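Local coordinates for protein PAN2-PAN3 deadenylation complex catalytic subunit pan2 (Neurospora crassa, PDB 4CZV) that forms the N-terminal beta-propeller domain of the catalytic subunit of the PAN deadenylation complex, which probably shortens the poly(A) tails of mRNA, at residues Gly172-Leu177 and Lys186-His191; Thr298-Ala303 and Asn318-Thr323; Ser125-Ala130 and Ile139-Gly144; Val15-Pro20 and Leu59-Ala64; Pro74-Leu79 and Leu88-Val93. All coordinates share one frame; numbering follows the deposited sequence.

Interaction 1 (Gly172-Leu177 and Lys186-His191); sequences GTVNIL and KQWQAH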
# COMPACT_ATOMS: atom_id res chain seq x y z
N GLY A 172 0.51 -4.25 15.67
CA GLY A 172 1.89 -4.60 15.34
C GLY A 172 2.09 -6.09 15.11
O GLY A 172 3.21 -6.56 14.92
N THR A 173 0.99 -6.82 15.11
CA THR A 173 1.01 -8.26 14.90
C THR A 173 0.55 -8.58 13.47
O THR A 173 -0.32 -7.90 12.92
CB THR A 173 0.10 -8.95 15.94
OG1 THR A 173 0.79 -9.02 17.20
CG2 THR A 173 -0.27 -10.35 15.51
N VAL A 174 1.17 -9.59 12.86
CA VAL A 174 0.75 -10.08 11.55
C VAL A 174 0.12 -11.46 11.67
O VAL A 174 0.76 -12.40 12.14
CB VAL A 174 1.94 -10.18 10.56
CG1 VAL A 174 1.46 -10.71 9.21
CG2 VAL A 174 2.63 -8.84 10.39
N ASN A 175 -1.13 -11.58 11.24
CA ASN A 175 -1.78 -12.88 11.14
C ASN A 175 -1.70 -13.40 9.71
O ASN A 175 -2.01 -12.67 8.77
CB ASN A 175 -3.25 -12.82 11.59
CG ASN A 175 -3.40 -12.46 13.05
OD1 ASN A 175 -2.46 -12.61 13.84
ND2 ASN A 175 -4.58 -11.99 13.43
N ILE A 176 -1.29 -14.65 9.55
CA ILE A 176 -1.25 -15.26 8.22
C ILE A 176 -2.47 -16.14 8.04
O ILE A 176 -2.62 -17.15 8.73
CB ILE A 176 0.04 -16.07 8.01
CG1 ILE A 176 1.27 -15.18 8.18
CG2 ILE A 176 0.04 -16.72 6.64
CD1 ILE A 176 2.57 -15.91 8.01
N LEU A 177 -3.33 -15.76 7.10
CA LEU A 177 -4.63 -16.41 6.96
C LEU A 177 -4.69 -17.39 5.79
O LEU A 177 -4.07 -17.17 4.75
CB LEU A 177 -5.73 -15.35 6.79
CG LEU A 177 -5.75 -14.19 7.80
CD1 LEU A 177 -6.96 -13.29 7.57
CD2 LEU A 177 -5.75 -14.71 9.23
N LYS A 186 -0.84 -18.88 11.23
CA LYS A 186 0.21 -18.54 12.16
C LYS A 186 0.15 -17.06 12.50
O LYS A 186 -0.34 -16.26 11.72
CB LYS A 186 1.59 -18.90 11.59
CG LYS A 186 2.73 -18.79 12.60
CD LYS A 186 3.98 -19.50 12.13
CE LYS A 186 5.09 -19.39 13.16
NZ LYS A 186 4.63 -19.85 14.50
N GLN A 187 0.63 -16.72 13.69
CA GLN A 187 0.70 -15.34 14.11
C GLN A 187 2.16 -14.93 14.30
O GLN A 187 2.93 -15.61 14.96
CB GLN A 187 -0.10 -15.14 15.40
CG GLN A 187 -0.02 -13.75 15.96
CD GLN A 187 -0.99 -13.51 17.09
OE1 GLN A 187 -0.58 -13.18 18.21
NE2 GLN A 187 -2.28 -13.68 16.82
N TRP A 188 2.53 -13.81 13.68
CA TRP A 188 3.90 -13.31 13.71
C TRP A 188 3.94 -11.95 14.41
O TRP A 188 3.29 -11.00 13.98
CB TRP A 188 4.45 -13.21 12.29
CG TRP A 188 5.79 -12.54 12.17
CD1 TRP A 188 6.85 -12.65 13.03
CD2 TRP A 188 6.22 -11.65 11.13
NE1 TRP A 188 7.90 -11.89 12.59
CE2 TRP A 188 7.54 -11.26 11.43
CE3 TRP A 188 5.60 -11.14 9.98
CZ2 TRP A 188 8.26 -10.39 10.61
CZ3 TRP A 188 6.32 -10.28 9.18
CH2 TRP A 188 7.63 -9.91 9.49
N GLN A 189 4.70 -11.86 15.50
CA GLN A 189 4.79 -10.62 16.26
C GLN A 189 5.89 -9.73 15.69
O GLN A 189 7.01 -9.72 16.19
CB GLN A 189 5.06 -10.91 17.74
CG GLN A 189 4.88 -9.72 18.66
CD GLN A 189 3.44 -9.29 18.80
OE1 GLN A 189 2.56 -10.12 19.05
NE2 GLN A 189 3.18 -8.00 18.63
N ALA A 190 5.55 -8.98 14.64
CA ALA A 190 6.56 -8.26 13.87
C ALA A 190 7.14 -7.06 14.61
O ALA A 190 8.36 -6.94 14.75
CB ALA A 190 5.97 -7.80 12.54
N HIS A 191 6.28 -6.16 15.08
CA HIS A 191 6.74 -4.97 15.79
C HIS A 191 6.07 -4.88 17.15
O HIS A 191 5.12 -5.61 17.44
CB HIS A 191 6.47 -3.71 14.97
CG HIS A 191 7.10 -3.74 13.61
ND1 HIS A 191 8.33 -3.18 13.35
CD2 HIS A 191 6.67 -4.27 12.44
CE1 HIS A 191 8.64 -3.37 12.07
NE2 HIS A 191 7.64 -4.02 11.50
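Val174 and Trp188 pair in the antiparallel hairpin of strands 174-177 and 184-188, the last two strands of one blade of the WD-repeat beta-propeller. Val174 N gives its hydrogen to Trp188 O at 2.8 Å. Trp188 N returns a bond to Val174 O at 2.7 Å. Both are nearly straight. Ile176 N reaches Lys186 O in the next hydrogen-bonded pair, at 2.9 Å.

The tight side carries Val174, Ile176 and Trp188. Trp188 CG is anti to the backbone N (chi1 173°), and the indole lies alongside Val174, both side chains pointing the same way. Val174 CG2 touches Trp188 CE3 at 3.8 Å. The Ala190 methyl sits over the centre of one ring face. Ile205 and Phe229 of the next blade also pack on the indole.

The side of Thr173, Asn175 and Gln187 is looser, and Gln187 is exposed. Gln187 NE2 makes a weak, bent bond to Asn175 OD1 at 3.2 Å, the amide planes 22° apart. Asn175 ND2 is held more firmly, by Asp154 and Tyr156. Thr173 CG2 rests on Gln187 CG at 3.4 Å. Replacing Thr173 by a glycine would probably leave a gap beside the Gln187 chain and set that amide freer to turn.

Beyond the paired strands, Gly172 O still accepts from His191 N, in the carbonyl plane, at 3.1 Å.

Interaction 2 (Thr298-Ala303 and Asn318-Thr323); sequences TGEGKA and NKIQFT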
# COMPACT_ATOMS: atom_id res chain seq x y z
N THR A 298 6.78 -3.39 -13.06
CA THR A 298 8.06 -3.66 -13.69
C THR A 298 9.22 -3.41 -12.74
O THR A 298 10.32 -3.92 -12.94
CB THR A 298 8.26 -2.78 -14.93
OG1 THR A 298 8.34 -1.41 -14.52
CG2 THR A 298 7.08 -2.94 -15.89
N GLY A 299 8.97 -2.61 -11.71
CA GLY A 299 10.00 -2.22 -10.77
C GLY A 299 10.70 -0.95 -11.20
O GLY A 299 11.50 -0.40 -10.46
N GLU A 300 10.38 -0.48 -12.40
CA GLU A 300 11.09 0.67 -12.98
C GLU A 300 10.63 2.02 -12.43
O GLU A 300 11.39 2.98 -12.42
CB GLU A 300 10.94 0.65 -14.50
CG GLU A 300 11.53 -0.59 -15.16
CD GLU A 300 11.19 -0.68 -16.64
OE1 GLU A 300 10.80 0.36 -17.23
OE2 GLU A 300 11.31 -1.78 -17.21
N GLY A 301 9.39 2.09 -11.97
CA GLY A 301 8.87 3.32 -11.40
C GLY A 301 8.69 3.26 -9.90
O GLY A 301 8.12 2.31 -9.37
N LYS A 302 9.19 4.28 -9.21
CA LYS A 302 8.99 4.41 -7.77
C LYS A 302 8.19 5.67 -7.47
O LYS A 302 8.52 6.75 -7.96
CB LYS A 302 10.34 4.45 -7.04
CG LYS A 302 11.05 3.12 -6.92
CD LYS A 302 11.76 2.72 -8.20
CE LYS A 302 12.66 1.51 -7.99
NZ LYS A 302 13.35 1.09 -9.24
N ALA A 303 7.14 5.54 -6.66
CA ALA A 303 6.27 6.67 -6.34
C ALA A 303 6.24 6.98 -4.84
O ALA A 303 6.19 6.07 -4.02
CB ALA A 303 4.85 6.41 -6.84
N ASN A 318 16.17 7.26 -18.61
CA ASN A 318 15.87 6.57 -19.86
C ASN A 318 14.39 6.19 -19.92
O ASN A 318 13.64 6.43 -18.98
CB ASN A 318 16.75 5.33 -20.01
CG ASN A 318 18.23 5.65 -19.91
OD1 ASN A 318 18.67 6.72 -20.33
ND2 ASN A 318 19.00 4.71 -19.36
N LYS A 319 13.98 5.58 -21.03
CA LYS A 319 12.58 5.23 -21.22
C LYS A 319 12.13 4.20 -20.18
O LYS A 319 12.75 3.15 -20.00
CB LYS A 319 12.34 4.71 -22.64
CG LYS A 319 12.55 5.79 -23.69
CD LYS A 319 12.39 5.27 -25.11
CE LYS A 319 12.67 6.37 -26.12
NZ LYS A 319 12.55 5.89 -27.53
N ILE A 320 11.04 4.54 -19.50
CA ILE A 320 10.56 3.80 -18.35
C ILE A 320 9.18 3.21 -18.65
O ILE A 320 8.44 3.75 -19.47
CB ILE A 320 10.50 4.72 -17.10
CG1 ILE A 320 10.13 3.95 -15.83
CG2 ILE A 320 9.53 5.88 -17.33
CD1 ILE A 320 9.88 4.84 -14.63
N GLN A 321 8.84 2.10 -18.00
CA GLN A 321 7.53 1.49 -18.18
C GLN A 321 6.96 1.00 -16.85
O GLN A 321 7.60 0.23 -16.14
CB GLN A 321 7.62 0.33 -19.18
CG GLN A 321 6.34 0.06 -19.95
CD GLN A 321 6.58 -0.71 -21.24
OE1 GLN A 321 7.55 -0.46 -21.95
NE2 GLN A 321 5.69 -1.65 -21.53
N PHE A 322 5.76 1.47 -16.50
CA PHE A 322 5.12 1.08 -15.25
C PHE A 322 4.66 -0.37 -15.31
O PHE A 322 4.87 -1.14 -14.37
CB PHE A 322 3.92 1.98 -14.94
CG PHE A 322 4.28 3.39 -14.59
CD1 PHE A 322 5.59 3.73 -14.28
CD2 PHE A 322 3.31 4.38 -14.57
CE1 PHE A 322 5.93 5.04 -13.96
CE2 PHE A 322 3.64 5.69 -14.26
CZ PHE A 322 4.95 6.02 -13.95
N THR A 323 4.01 -0.72 -16.41
CA THR A 323 3.47 -2.06 -16.61
C THR A 323 3.98 -2.64 -17.92
O THR A 323 4.03 -1.94 -18.93
CB THR A 323 1.93 -2.05 -16.62
OG1 THR A 323 1.46 -1.52 -17.86
CG2 THR A 323 1.40 -1.20 -15.48
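Thr298 and Phe322 are joined by a backbone bond where the C-terminal tail passes a loop of the propeller. Thr298 N donates to Phe322 O at 3.2 Å, tilted 32° from the carbonyl plane. A second polar bond uses a carboxylate, which is met nearly end-on: Gln321 N lies 2.7 Å from Glu300 OE1. The Glu300 chain is extended beyond CG, which carries the carboxylate across to the tail. Its other oxygen lies close to the carboxylate of Glu324, and this like charge would probably favour protonation of one of the two. Thr298 OG1 also faces Gln321 O, but that separation is too short to be trusted in detail.

Within the segments, Thr298 OG1 accepts from Glu300 N at 3.1 Å. This is an ST turn, within the loop that presents Glu300 to the tail.

The remaining contacts are between carbons. Ile320 CG1 lies against Glu300 CB at 3.6 Å, and Ile320 CD1 reaches Gly301 CA at 3.7 Å. Gly301 CA also approaches Phe322 CE1, at 4.3 Å.

The loop leads into strand 302-306, and the tail follows strand 310-315 of the same sheet. From there the tail reaches the next blade: Phe322 meets Phe35 of strand 32-35 edge-to-face, and Glu40 takes bonds from the backbone N atoms of Phe322 and Thr323.

Interaction 3 (Ser125-Ala130 and Ile139-Gly144); sequences SEILVA and IDVNKG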
# COMPACT_ATOMS: atom_id res chain seq x y z
N SER A 125 -11.32 -12.68 -8.78
CA SER A 125 -12.77 -12.81 -8.72
C SER A 125 -13.37 -12.55 -7.34
O SER A 125 -14.58 -12.36 -7.20
CB SER A 125 -13.19 -14.21 -9.19
OG SER A 125 -12.90 -14.38 -10.56
N GLU A 126 -12.52 -12.57 -6.31
CA GLU A 126 -13.00 -12.45 -4.94
C GLU A 126 -12.05 -11.64 -4.07
O GLU A 126 -10.83 -11.83 -4.13
CB GLU A 126 -13.20 -13.84 -4.34
CG GLU A 126 -13.82 -13.85 -2.96
CD GLU A 126 -13.96 -15.25 -2.39
OE1 GLU A 126 -12.97 -15.75 -1.80
OE2 GLU A 126 -15.04 -15.85 -2.52
N ILE A 127 -12.60 -10.73 -3.26
CA ILE A 127 -11.78 -9.99 -2.31
C ILE A 127 -12.23 -10.17 -0.87
O ILE A 127 -13.39 -10.47 -0.59
CB ILE A 127 -11.76 -8.47 -2.60
CG1 ILE A 127 -13.18 -7.89 -2.53
CG2 ILE A 127 -11.10 -8.18 -3.94
CD1 ILE A 127 -13.22 -6.37 -2.61
N LEU A 128 -11.28 -9.99 0.04
CA LEU A 128 -11.54 -9.96 1.47
C LEU A 128 -11.44 -8.52 1.97
O LEU A 128 -10.54 -7.78 1.58
CB LEU A 128 -10.55 -10.85 2.23
CG LEU A 128 -10.68 -10.84 3.76
CD1 LEU A 128 -11.92 -11.62 4.20
CD2 LEU A 128 -9.42 -11.39 4.42
N VAL A 129 -12.35 -8.14 2.83
CA VAL A 129 -12.45 -6.76 3.25
C VAL A 129 -12.51 -6.70 4.78
O VAL A 129 -13.28 -7.43 5.41
CB VAL A 129 -13.68 -6.10 2.59
CG1 VAL A 129 -14.24 -5.03 3.45
CG2 VAL A 129 -13.33 -5.57 1.20
N ALA A 130 -11.67 -5.85 5.38
CA ALA A 130 -11.58 -5.75 6.83
C ALA A 130 -11.14 -4.36 7.29
O ALA A 130 -10.81 -3.50 6.47
CB ALA A 130 -10.61 -6.80 7.37
N ILE A 139 -16.33 -10.61 -0.75
CA ILE A 139 -17.09 -10.03 -1.85
C ILE A 139 -16.78 -10.70 -3.19
O ILE A 139 -15.62 -10.87 -3.55
CB ILE A 139 -16.80 -8.52 -1.96
CG1 ILE A 139 -17.47 -7.78 -0.80
CG2 ILE A 139 -17.26 -7.97 -3.31
CD1 ILE A 139 -17.09 -6.31 -0.70
N ASP A 140 -17.83 -11.08 -3.92
CA ASP A 140 -17.69 -11.56 -5.28
C ASP A 140 -17.50 -10.37 -6.21
O ASP A 140 -18.43 -9.60 -6.43
CB ASP A 140 -18.91 -12.40 -5.69
CG ASP A 140 -18.77 -13.04 -7.08
OD1 ASP A 140 -18.17 -12.42 -7.99
OD2 ASP A 140 -19.29 -14.16 -7.26
N VAL A 141 -16.30 -10.24 -6.77
CA VAL A 141 -15.96 -9.11 -7.63
C VAL A 141 -16.77 -9.10 -8.94
O VAL A 141 -17.12 -8.04 -9.46
CB VAL A 141 -14.45 -9.12 -7.97
CG1 VAL A 141 -14.09 -7.99 -8.93
CG2 VAL A 141 -13.62 -9.04 -6.69
N ASN A 142 -17.07 -10.29 -9.45
CA ASN A 142 -17.86 -10.44 -10.67
C ASN A 142 -19.31 -9.98 -10.50
O ASN A 142 -19.80 -9.19 -11.30
CB ASN A 142 -17.84 -11.89 -11.14
CG ASN A 142 -16.47 -12.33 -11.62
OD1 ASN A 142 -15.78 -11.59 -12.31
ND2 ASN A 142 -16.07 -13.54 -11.24
N LYS A 143 -19.98 -10.48 -9.47
CA LYS A 143 -21.39 -10.18 -9.25
C LYS A 143 -21.59 -8.86 -8.50
O LYS A 143 -22.67 -8.27 -8.53
CB LYS A 143 -22.07 -11.31 -8.47
CG LYS A 143 -21.87 -12.68 -9.09
CD LYS A 143 -22.45 -13.78 -8.21
CE LYS A 143 -22.13 -15.16 -8.78
NZ LYS A 143 -22.63 -16.27 -7.92
N GLY A 144 -20.54 -8.40 -7.83
CA GLY A 144 -20.60 -7.15 -7.10
C GLY A 144 -21.49 -7.26 -5.88
O GLY A 144 -22.36 -6.41 -5.66
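Ser125 O accepts from Val141 N at 2.8 Å, the shortest bond between the two segments. The donor stands above the carbonyl plane, 40° out of it, where the chain leaves the strand after Asp140. Two more regular bonds follow. Ile127 N donates to Ile139 O at 3.0 Å, and Ile139 N donates back to Ile127 O at 2.9 Å.

The side chains of this hydrogen-bonded pair lie alongside each other. Ile127 CG1 packs on Ile139 CB at 3.7 Å. It is placed between the backbone N and carbonyl carbon (chi1 60°), while CG2 turns the other way and meets Val141 CG2 at 3.8 Å. These two side chains cross at about a right angle.

Beside the Ser125 O bond the side chains add only a weak one: Asn142 ND2 to Ser125 OG at 3.3 Å. Asp140 OD1 holds the turn by accepting from Lys143 N at 3.0 Å, an Asx motif. Glu126 points its carboxylate elsewhere, to Thr120. Val141 O takes a bond from Trp104 NE1 of the preceding blade.

Strands 126-131 and 135-140 are the middle two of their sheet, a hairpin characteristic of the four-stranded antiparallel blade of a WD-repeat beta-propeller.

Interaction 4 (Val15-Pro20 and Leu59-Ala64); sequences VAYPSP and LKRFTA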
# COMPACT_ATOMS: atom_id res chain seq x y z
N VAL A 15 3.23 15.75 -9.01
CA VAL A 15 1.92 16.37 -9.08
C VAL A 15 1.47 16.73 -7.67
O VAL A 15 1.80 16.03 -6.71
CB VAL A 15 0.88 15.45 -9.77
CG1 VAL A 15 0.59 14.21 -8.92
CG2 VAL A 15 -0.41 16.21 -10.08
N ALA A 16 0.75 17.84 -7.55
CA ALA A 16 0.13 18.20 -6.28
C ALA A 16 -1.29 17.66 -6.26
O ALA A 16 -2.10 18.02 -7.11
CB ALA A 16 0.13 19.71 -6.08
N TYR A 17 -1.58 16.80 -5.30
CA TYR A 17 -2.91 16.21 -5.23
C TYR A 17 -3.25 15.70 -3.84
O TYR A 17 -2.58 14.79 -3.34
CB TYR A 17 -3.05 15.09 -6.25
CG TYR A 17 -4.47 14.63 -6.44
CD1 TYR A 17 -5.36 15.36 -7.22
CD2 TYR A 17 -4.93 13.47 -5.84
CE1 TYR A 17 -6.66 14.94 -7.40
CE2 TYR A 17 -6.22 13.05 -6.01
CZ TYR A 17 -7.09 13.78 -6.78
OH TYR A 17 -8.38 13.35 -6.95
N PRO A 18 -4.28 16.27 -3.20
CA PRO A 18 -5.10 17.37 -3.72
C PRO A 18 -4.38 18.71 -3.65
O PRO A 18 -3.77 19.03 -2.63
CB PRO A 18 -6.32 17.35 -2.80
CG PRO A 18 -5.79 16.83 -1.50
CD PRO A 18 -4.72 15.83 -1.87
N SER A 19 -4.45 19.48 -4.73
CA SER A 19 -3.82 20.80 -4.83
C SER A 19 -4.67 21.85 -4.12
O SER A 19 -5.81 21.56 -3.75
CB SER A 19 -3.60 21.17 -6.30
OG SER A 19 -4.80 21.66 -6.88
N PRO A 20 -4.13 23.07 -3.90
CA PRO A 20 -4.91 24.11 -3.21
C PRO A 20 -6.29 24.42 -3.81
O PRO A 20 -7.16 24.89 -3.08
CB PRO A 20 -4.00 25.34 -3.31
CG PRO A 20 -2.64 24.77 -3.29
CD PRO A 20 -2.73 23.49 -4.09
N LEU A 59 3.18 11.93 -14.82
CA LEU A 59 1.91 11.99 -14.07
C LEU A 59 0.88 12.95 -14.67
O LEU A 59 0.36 13.82 -13.97
CB LEU A 59 2.18 12.38 -12.62
CG LEU A 59 3.06 11.41 -11.81
CD1 LEU A 59 3.37 12.01 -10.46
CD2 LEU A 59 2.37 10.06 -11.67
N LYS A 60 0.58 12.79 -15.95
CA LYS A 60 -0.44 13.60 -16.60
C LYS A 60 -1.81 13.26 -16.03
O LYS A 60 -2.19 12.09 -15.97
CB LYS A 60 -0.44 13.37 -18.12
CG LYS A 60 0.88 13.68 -18.80
CD LYS A 60 1.24 15.15 -18.67
CE LYS A 60 2.48 15.49 -19.50
NZ LYS A 60 2.99 16.86 -19.18
N ARG A 61 -2.56 14.28 -15.61
CA ARG A 61 -3.88 14.06 -15.03
C ARG A 61 -4.82 13.39 -16.03
O ARG A 61 -4.95 13.83 -17.17
CB ARG A 61 -4.46 15.38 -14.53
CG ARG A 61 -3.68 15.98 -13.35
CD ARG A 61 -4.20 17.36 -13.00
NE ARG A 61 -3.42 17.98 -11.93
CZ ARG A 61 -3.78 18.01 -10.65
NH1 ARG A 61 -4.92 17.46 -10.27
NH2 ARG A 61 -3.00 18.60 -9.75
N PHE A 62 -5.47 12.31 -15.59
CA PHE A 62 -6.38 11.56 -16.46
C PHE A 62 -7.81 11.63 -15.94
O PHE A 62 -8.54 12.57 -16.25
CB PHE A 62 -5.91 10.10 -16.57
CG PHE A 62 -6.77 9.25 -17.47
CD1 PHE A 62 -7.31 9.77 -18.63
CD2 PHE A 62 -7.03 7.93 -17.15
CE1 PHE A 62 -8.11 8.98 -19.46
CE2 PHE A 62 -7.82 7.14 -17.98
CZ PHE A 62 -8.35 7.67 -19.13
N THR A 63 -8.22 10.64 -15.15
CA THR A 63 -9.58 10.64 -14.63
C THR A 63 -9.60 11.09 -13.18
O THR A 63 -8.60 11.00 -12.47
CB THR A 63 -10.26 9.25 -14.75
OG1 THR A 63 -9.49 8.27 -14.03
CG2 THR A 63 -10.37 8.84 -16.20
N ALA A 64 -10.75 11.60 -12.74
CA ALA A 64 -10.91 12.04 -11.36
C ALA A 64 -12.38 12.04 -10.97
O ALA A 64 -13.21 12.63 -11.66
CB ALA A 64 -10.30 13.43 -11.16
O HOH W 1 0.04 19.56 -9.91
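The Arg61 guanidinium has Val15 CG2 over one face, 3.5 Å from Arg61 NH2. Ala16 O lies at its edge, near the plane, and receives a weak, bent bond from Arg61 NH2 at 2.8 Å. A water lies in the guanidinium plane too, on another side of Arg61 NH2. It accepts from Arg61 NH2 at 3.2 Å and from Ala16 N at 3.0 Å, so one backbone residue is gripped directly and through solvent. The Tyr17 ring comes in obliquely, with Tyr17 CD1 3.7 Å from Arg61 NH1 and the two planes 63° apart.

Arg61 gets there with a straight chain, extended from CG to NE. Val15 divides its two methyls between partners. CG2 is anti to the backbone N and meets the guanidinium, while CG1 touches Leu59 CD1 at 3.9 Å. Leu59 and Lys60 form a G1 beta bulge opposite Ile55.

The contact joins two blades. Strand 60-66 is an outermost strand of one sheet. Strand 10-16, from the N-terminus, edges the sheet built by the C-terminal strands 290-295, 302-306 and 310-315, the velcro closure familiar in beta-propellers. Phe54 of strand 50-55 touches Val15 and Arg61 and meets Tyr17 edge-to-face.

Interaction 5 (Pro74-Leu79 and Leu88-Val93); sequences PLRQFL and LGSRSV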
# COMPACT_ATOMS: atom_id res chain seq x y z
N PRO A 74 -11.38 9.16 4.34
CA PRO A 74 -10.30 8.91 3.38
C PRO A 74 -10.57 7.73 2.45
O PRO A 74 -11.23 6.76 2.83
CB PRO A 74 -9.10 8.61 4.28
CG PRO A 74 -9.44 9.21 5.61
CD PRO A 74 -10.92 9.05 5.74
N LEU A 75 -10.06 7.83 1.23
CA LEU A 75 -9.96 6.67 0.36
C LEU A 75 -8.88 5.77 0.97
O LEU A 75 -7.75 6.20 1.18
CB LEU A 75 -9.61 7.08 -1.07
CG LEU A 75 -9.91 6.05 -2.17
CD1 LEU A 75 -10.06 6.77 -3.50
CD2 LEU A 75 -8.81 4.99 -2.25
N ARG A 76 -9.24 4.52 1.27
CA ARG A 76 -8.39 3.65 2.07
C ARG A 76 -7.38 2.85 1.24
O ARG A 76 -6.23 2.69 1.65
CB ARG A 76 -9.26 2.69 2.88
CG ARG A 76 -10.22 3.39 3.85
CD ARG A 76 -9.48 4.27 4.83
NE ARG A 76 -10.35 4.75 5.90
CZ ARG A 76 -9.94 5.51 6.91
NH1 ARG A 76 -8.67 5.87 7.00
NH2 ARG A 76 -10.81 5.90 7.84
N GLN A 77 -7.80 2.35 0.08
CA GLN A 77 -6.95 1.47 -0.70
C GLN A 77 -7.47 1.30 -2.12
O GLN A 77 -8.67 1.42 -2.36
CB GLN A 77 -6.85 0.10 -0.02
CG GLN A 77 -5.68 -0.75 -0.49
CD GLN A 77 -5.75 -2.17 0.04
OE1 GLN A 77 -6.23 -2.41 1.14
NE2 GLN A 77 -5.28 -3.12 -0.77
N PHE A 78 -6.56 1.03 -3.06
CA PHE A 78 -6.94 0.60 -4.40
C PHE A 78 -6.62 -0.89 -4.60
O PHE A 78 -5.71 -1.42 -3.97
CB PHE A 78 -6.20 1.41 -5.48
CG PHE A 78 -6.40 2.90 -5.39
CD1 PHE A 78 -7.54 3.50 -5.89
CD2 PHE A 78 -5.41 3.70 -4.84
CE1 PHE A 78 -7.71 4.87 -5.82
CE2 PHE A 78 -5.58 5.08 -4.77
CZ PHE A 78 -6.73 5.66 -5.26
N LEU A 79 -7.38 -1.55 -5.48
CA LEU A 79 -7.01 -2.85 -6.04
C LEU A 79 -7.37 -2.84 -7.53
O LEU A 79 -8.33 -2.18 -7.93
CB LEU A 79 -7.70 -4.01 -5.32
CG LEU A 79 -7.15 -4.44 -3.95
CD1 LEU A 79 -7.93 -5.63 -3.42
CD2 LEU A 79 -5.67 -4.77 -4.04
N LEU A 88 -11.81 1.25 -1.93
CA LEU A 88 -12.22 0.97 -0.56
C LEU A 88 -12.37 2.23 0.28
O LEU A 88 -11.45 3.05 0.36
CB LEU A 88 -11.22 0.02 0.10
CG LEU A 88 -11.54 -0.42 1.53
CD1 LEU A 88 -12.76 -1.32 1.58
CD2 LEU A 88 -10.34 -1.13 2.13
N GLY A 89 -13.53 2.38 0.90
CA GLY A 89 -13.75 3.40 1.92
C GLY A 89 -14.09 2.69 3.21
O GLY A 89 -14.24 1.47 3.22
N SER A 90 -14.23 3.44 4.31
CA SER A 90 -14.52 2.82 5.60
C SER A 90 -15.90 2.18 5.66
O SER A 90 -16.12 1.27 6.46
CB SER A 90 -14.39 3.85 6.73
OG SER A 90 -13.03 4.13 7.00
N ARG A 91 -16.82 2.65 4.82
CA ARG A 91 -18.21 2.24 4.95
C ARG A 91 -18.79 1.65 3.67
O ARG A 91 -19.98 1.34 3.60
CB ARG A 91 -19.07 3.43 5.39
CG ARG A 91 -18.71 3.96 6.78
CD ARG A 91 -19.73 4.97 7.28
NE ARG A 91 -21.09 4.47 7.14
CZ ARG A 91 -21.69 3.65 8.00
NH1 ARG A 91 -21.03 3.23 9.08
NH2 ARG A 91 -22.93 3.24 7.78
N SER A 92 -17.94 1.48 2.66
CA SER A 92 -18.40 0.99 1.36
C SER A 92 -17.25 0.50 0.50
O SER A 92 -16.08 0.73 0.81
CB SER A 92 -19.15 2.10 0.61
OG SER A 92 -18.24 3.09 0.17
N VAL A 93 -17.60 -0.19 -0.57
CA VAL A 93 -16.64 -0.62 -1.57
C VAL A 93 -17.20 -0.27 -2.94
O VAL A 93 -18.35 -0.58 -3.24
CB VAL A 93 -16.35 -2.13 -1.50
CG1 VAL A 93 -15.28 -2.51 -2.51
CG2 VAL A 93 -15.91 -2.53 -0.09
O HOH W 2 -13.05 6.02 4.57
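Pro74 approaches Gly89 with its carbonyl O and is tied to Ser90 through a water. The water donates to Pro74 O at 2.6 Å and accepts from Ser90 N at 2.8 Å. Pro74 CD lies over one face of the Arg76 guanidinium.

The CB of Leu75 points away from 88-93, but its side chain comes back: CD2 lies 4.2 Å from Leu88 O and over a face of the Phe78 ring. Its carbonyl O is bonded to Ser31 of the preceding blade.

Arg76 makes three of the four bonds across. Its N donates to Leu88 O at 2.8 Å, nearly along the C=O axis. This bond belongs to the hairpin of strands 77-80 and 85-88, the first two strands of a blade of the WD-repeat propeller. Arg76 CB lies 4.0 Å from Leu88 CD2. The chain then bends at chi2 (-59°), which carries the guanidinium to Ser90. It grips Ser90 OG side-on and in its plane: Arg76 NE is 3.0 Å from Ser90 OG, and Arg76 NH2 is equally close. The same hydroxyl is bonded to Asp113 and to Leu114 O of the next blade. An alanine in place of Arg76 is likely to leave Ser90 OG to those partners and the Pro74 ring without its flat neighbour.

Gln77 O accepts from Leu88 N at 3.2 Å. Gln77 OE1 takes a bond from Met117 N.

How the interactions relate
Interactions 1, 3 and 5 each lie within a single blade and pair consecutive strands or their ends. Interactions 1 and 3 are buried and rest on regular backbone bonds with apolar packing. Interactions 2, 4 and 5 are only partly buried, and 2 and 4 are also less regular. Interaction 5 lies closer to the centre of the chain and adds to two backbone bonds an arginine, a serine and a water. It touches interaction 3 through neighbouring blades, with Val93 CG2 against Ile139 CD1. Interactions 2 and 4 reach the sheet in which strand 10-16 closes on the C-terminal strands. Interaction 2 uses a carboxylate there, interaction 4 a guanidinium. Interaction 1 lies across the chain's centre from both.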